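Long-range contact in probable Thioesterase (Bartonella henselae, PDB 3HM0), which probably hydrolyses thioester bonds, as do other hot-dog-fold members of the thioesterase superfamily: residues A[122-130]-A[140-148]. Residues are numbered along the deposited sequence; the frame is centred on the assembly and turned at random.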
loop_
_atom_site.group_PDB
_atom_site.type_symbol
_atom_site.label_atom_id
_atom_site.label_comp_id
_atom_site.label_asym_id
_atom_site.label_seq_id
_atom_site.Cartn_x
_atom_site.Cartn_y
_atom_site.Cartn_z
ATOM N N GLY A 122 -14.608 -15.092 23.470
ATOM C CA GLY A 122 -14.347 -16.496 23.104
ATOM C C GLY A 122 -14.279 -16.838 21.619
ATOM O O GLY A 122 -13.695 -17.867 21.267
ATOM N N ALA A 123 -14.893 -16.002 20.761
ATOM C CA ALA A 123 -14.720 -16.081 19.296
ATOM C C ALA A 123 -14.525 -14.703 18.599
ATOM O O ALA A 123 -14.152 -14.647 17.422
ATOM C CB ALA A 123 -15.855 -16.859 18.665
ATOM N N ARG A 124 -14.799 -13.618 19.331
ATOM C CA ARG A 124 -14.601 -12.227 18.875
ATOM C C ARG A 124 -13.872 -11.519 20.003
ATOM O O ARG A 124 -14.096 -11.831 21.168
ATOM C CB ARG A 124 -15.934 -11.452 18.685
ATOM C CG ARG A 124 -17.142 -12.200 18.141
ATOM C CD ARG A 124 -17.064 -12.404 16.636
ATOM N NE ARG A 124 -17.719 -11.335 15.879
ATOM C CZ ARG A 124 -18.141 -11.453 14.614
ATOM N NH1 ARG A 124 -17.980 -12.596 13.949
ATOM N NH2 ARG A 124 -18.728 -10.426 14.001
ATOM N N PHE A 125 -13.032 -10.541 19.684
ATOM C CA PHE A 125 -12.580 -9.600 20.716
ATOM C C PHE A 125 -12.531 -8.157 20.200
ATOM O O PHE A 125 -12.526 -7.927 18.996
ATOM C CB PHE A 125 -11.264 -10.045 21.371
ATOM C CG PHE A 125 -10.084 -10.010 20.452
ATOM C CD1 PHE A 125 -9.802 -11.092 19.624
ATOM C CD2 PHE A 125 -9.259 -8.892 20.407
ATOM C CE1 PHE A 125 -8.716 -11.053 18.766
ATOM C CE2 PHE A 125 -8.160 -8.847 19.540
ATOM C CZ PHE A 125 -7.886 -9.918 18.724
ATOM N N PHE A 126 -12.516 -7.204 21.127
ATOM C CA PHE A 126 -12.759 -5.802 20.821
ATOM C C PHE A 126 -11.610 -4.910 21.305
ATOM O O PHE A 126 -11.226 -4.945 22.484
ATOM C CB PHE A 126 -14.095 -5.341 21.433
ATOM C CG PHE A 126 -15.309 -6.046 20.868
ATOM C CD1 PHE A 126 -15.643 -7.338 21.276
ATOM C CD2 PHE A 126 -16.126 -5.411 19.929
ATOM C CE1 PHE A 126 -16.776 -8.003 20.733
ATOM C CE2 PHE A 126 -17.262 -6.052 19.395
ATOM C CZ PHE A 126 -17.588 -7.347 19.789
ATOM N N MET A 127 -11.063 -4.111 20.390
ATOM C CA MET A 127 -9.937 -3.258 20.723
ATOM C C MET A 127 -10.230 -1.759 20.603
ATOM O O MET A 127 -11.008 -1.316 19.735
ATOM C CB MET A 127 -8.705 -3.650 19.893
ATOM C CG MET A 127 -7.812 -4.680 20.558
ATOM S SD MET A 127 -6.617 -5.386 19.398
ATOM C CE MET A 127 -5.306 -5.962 20.464
ATOM N N GLU A 128 -9.609 -0.987 21.489
ATOM C CA GLU A 128 -9.665 0.465 21.426
ATOM C C GLU A 128 -8.263 0.942 21.131
ATOM O O GLU A 128 -7.355 0.745 21.944
ATOM C CB GLU A 128 -10.115 1.073 22.758
ATOM C CG GLU A 128 -11.622 1.093 22.992
ATOM C CD GLU A 128 -11.997 1.522 24.432
ATOM O OE1 GLU A 128 -11.139 2.111 25.153
ATOM O OE2 GLU A 128 -13.163 1.265 24.829
ATOM N N GLN A 129 -8.087 1.593 19.980
ATOM C CA GLN A 129 -6.759 2.054 19.574
ATOM C C GLN A 129 -6.731 3.549 19.411
ATOM O O GLN A 129 -7.727 4.128 19.007
ATOM C CB GLN A 129 -6.309 1.351 18.297
ATOM C CG GLN A 129 -6.282 -0.153 18.418
ATOM C CD GLN A 129 -5.492 -0.799 17.315
ATOM O OE1 GLN A 129 -6.069 -1.233 16.309
ATOM N NE2 GLN A 129 -4.159 -0.864 17.483
ATOM N N TYR A 130 -5.587 4.158 19.724
ATOM C CA TYR A 130 -5.386 5.596 19.606
ATOM C C TYR A 130 -4.051 5.932 18.922
ATOM O O TYR A 130 -3.047 5.224 19.089
ATOM C CB TYR A 130 -5.461 6.274 20.992
ATOM C CG TYR A 130 -6.785 6.068 21.716
ATOM C CD1 TYR A 130 -7.878 6.895 21.467
ATOM C CD2 TYR A 130 -6.947 5.030 22.633
ATOM C CE1 TYR A 130 -9.098 6.692 22.110
ATOM C CE2 TYR A 130 -8.164 4.818 23.285
ATOM C CZ TYR A 130 -9.237 5.656 23.022
ATOM O OH TYR A 130 -10.448 5.443 23.667
ATOM N N THR A 140 -8.561 7.924 16.298
ATOM C CA THR A 140 -8.992 6.962 17.332
ATOM C C THR A 140 -9.808 5.870 16.662
ATOM O O THR A 140 -10.455 6.137 15.656
ATOM C CB THR A 140 -9.942 7.593 18.376
ATOM O OG1 THR A 140 -11.175 7.920 17.730
ATOM C CG2 THR A 140 -9.352 8.836 19.026
ATOM N N ALA A 141 -9.816 4.661 17.217
ATOM C CA ALA A 141 -10.542 3.578 16.561
ATOM C C ALA A 141 -11.079 2.482 17.489
ATOM O O ALA A 141 -10.445 2.139 18.506
ATOM C CB ALA A 141 -9.694 2.967 15.442
ATOM N N LYS A 142 -12.247 1.947 17.125
ATOM C CA LYS A 142 -12.814 0.779 17.770
ATOM C C LYS A 142 -12.824 -0.331 16.749
ATOM O O LYS A 142 -13.316 -0.168 15.637
ATOM C CB LYS A 142 -14.236 1.037 18.289
ATOM C CG LYS A 142 -14.329 1.632 19.713
ATOM C CD LYS A 142 -14.238 3.171 19.717
ATOM C CE LYS A 142 -13.610 3.724 21.022
ATOM N NZ LYS A 142 -12.791 4.993 20.805
ATOM N N VAL A 143 -12.241 -1.462 17.123
ATOM C CA VAL A 143 -12.028 -2.526 16.169
ATOM C C VAL A 143 -12.597 -3.805 16.733
ATOM O O VAL A 143 -12.401 -4.113 17.907
ATOM C CB VAL A 143 -10.529 -2.724 15.892
ATOM C CG1 VAL A 143 -10.353 -3.427 14.604
ATOM C CG2 VAL A 143 -9.801 -1.384 15.829
ATOM N N GLU A 144 -13.298 -4.551 15.893
ATOM C CA GLU A 144 -13.742 -5.895 16.230
ATOM C C GLU A 144 -12.966 -6.954 15.430
ATOM O O GLU A 144 -12.960 -6.940 14.196
ATOM C CB GLU A 144 -15.244 -6.028 15.956
ATOM C CG GLU A 144 -15.872 -7.272 16.572
ATOM C CD GLU A 144 -17.307 -7.492 16.134
ATOM O OE1 GLU A 144 -18.133 -6.542 16.234
ATOM O OE2 GLU A 144 -17.595 -8.632 15.687
ATOM N N ILE A 145 -12.354 -7.895 16.140
ATOM C CA ILE A 145 -11.503 -8.924 15.533
ATOM C C ILE A 145 -12.040 -10.328 15.765
ATOM O O ILE A 145 -12.286 -10.711 16.899
ATOM C CB ILE A 145 -10.084 -8.873 16.142
ATOM C CG1 ILE A 145 -9.599 -7.421 16.325
ATOM C CG2 ILE A 145 -9.118 -9.724 15.343
ATOM C CD1 ILE A 145 -9.026 -6.759 15.094
ATOM N N ALA A 146 -12.213 -11.088 14.693
ATOM C CA ALA A 146 -12.529 -12.511 14.772
ATOM C C ALA A 146 -11.328 -13.377 14.359
ATOM O O ALA A 146 -10.321 -12.871 13.823
ATOM C CB ALA A 146 -13.717 -12.837 13.886
ATOM N N LEU A 147 -11.460 -14.687 14.576
ATOM C CA LEU A 147 -10.415 -15.665 14.282
ATOM C C LEU A 147 -10.956 -16.688 13.300
ATOM O O LEU A 147 -11.965 -17.326 13.582
ATOM C CB LEU A 147 -9.968 -16.363 15.582
ATOM C CG LEU A 147 -8.786 -17.342 15.468
ATOM C CD1 LEU A 147 -7.541 -16.629 14.959
ATOM C CD2 LEU A 147 -8.486 -18.082 16.796
ATOM N N ILE A 148 -10.325 -16.846 12.143
ATOM C CA ILE A 148 -10.855 -17.775 11.148
ATOM C C ILE A 148 -9.802 -18.711 10.594
ATOM O O ILE A 148 -8.608 -18.420 10.656
ATOM C CB ILE A 148 -11.524 -17.051 9.958
ATOM C CG1 ILE A 148 -10.496 -16.240 9.159
ATOM C CG2 ILE A 148 -12.687 -16.199 10.418
ATOM C CD1 ILE A 148 -10.962 -15.875 7.751
#
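The two long strands of a beta hairpin, 124-133 and 136-149, pair here in the middle of the antiparallel sheet, and F125, M127 and Q129 face I145, V143 and A141 as hydrogen-bonded pairs. Six backbone bonds define the register; M127 N to V143 O, at 2.8 Å, is nearly straight. The axes of 124-130 and 140-148 run at 164°, antiparallel with a modest twist.

On the face carrying F125, CB of I145 lies over the ring, 3.8 Å from its centroid and 21° off the normal, which meets the geometry of a CH-pi contact. F125 reaches this place because CG sits between its backbone N and carbonyl carbon (chi1 67°). Further along, OE1 of Q129 passes 3.8 Å from CG2 of V143; the Q129 amide is held at NE2 by OG1 of T115 and O of F63, and at OE1 by NH1 of R67. Helix 58-72 packs over this buried face.

The other face is partly exposed and more polar. OE2 of E144 accepts a bent bond from NE of R124 at 2.7 Å and a weak one from NH2, together a salt bridge. E144 runs alongside F126, its CG over one face of the ring, 3.4 Å from CE2. At the far end, CG2 of T140 meets the edge of Y130, 3.4 Å from CD1.

A curved antiparallel sheet laid against one long helix is characteristic of the hot-dog fold of this thioesterase superfamily.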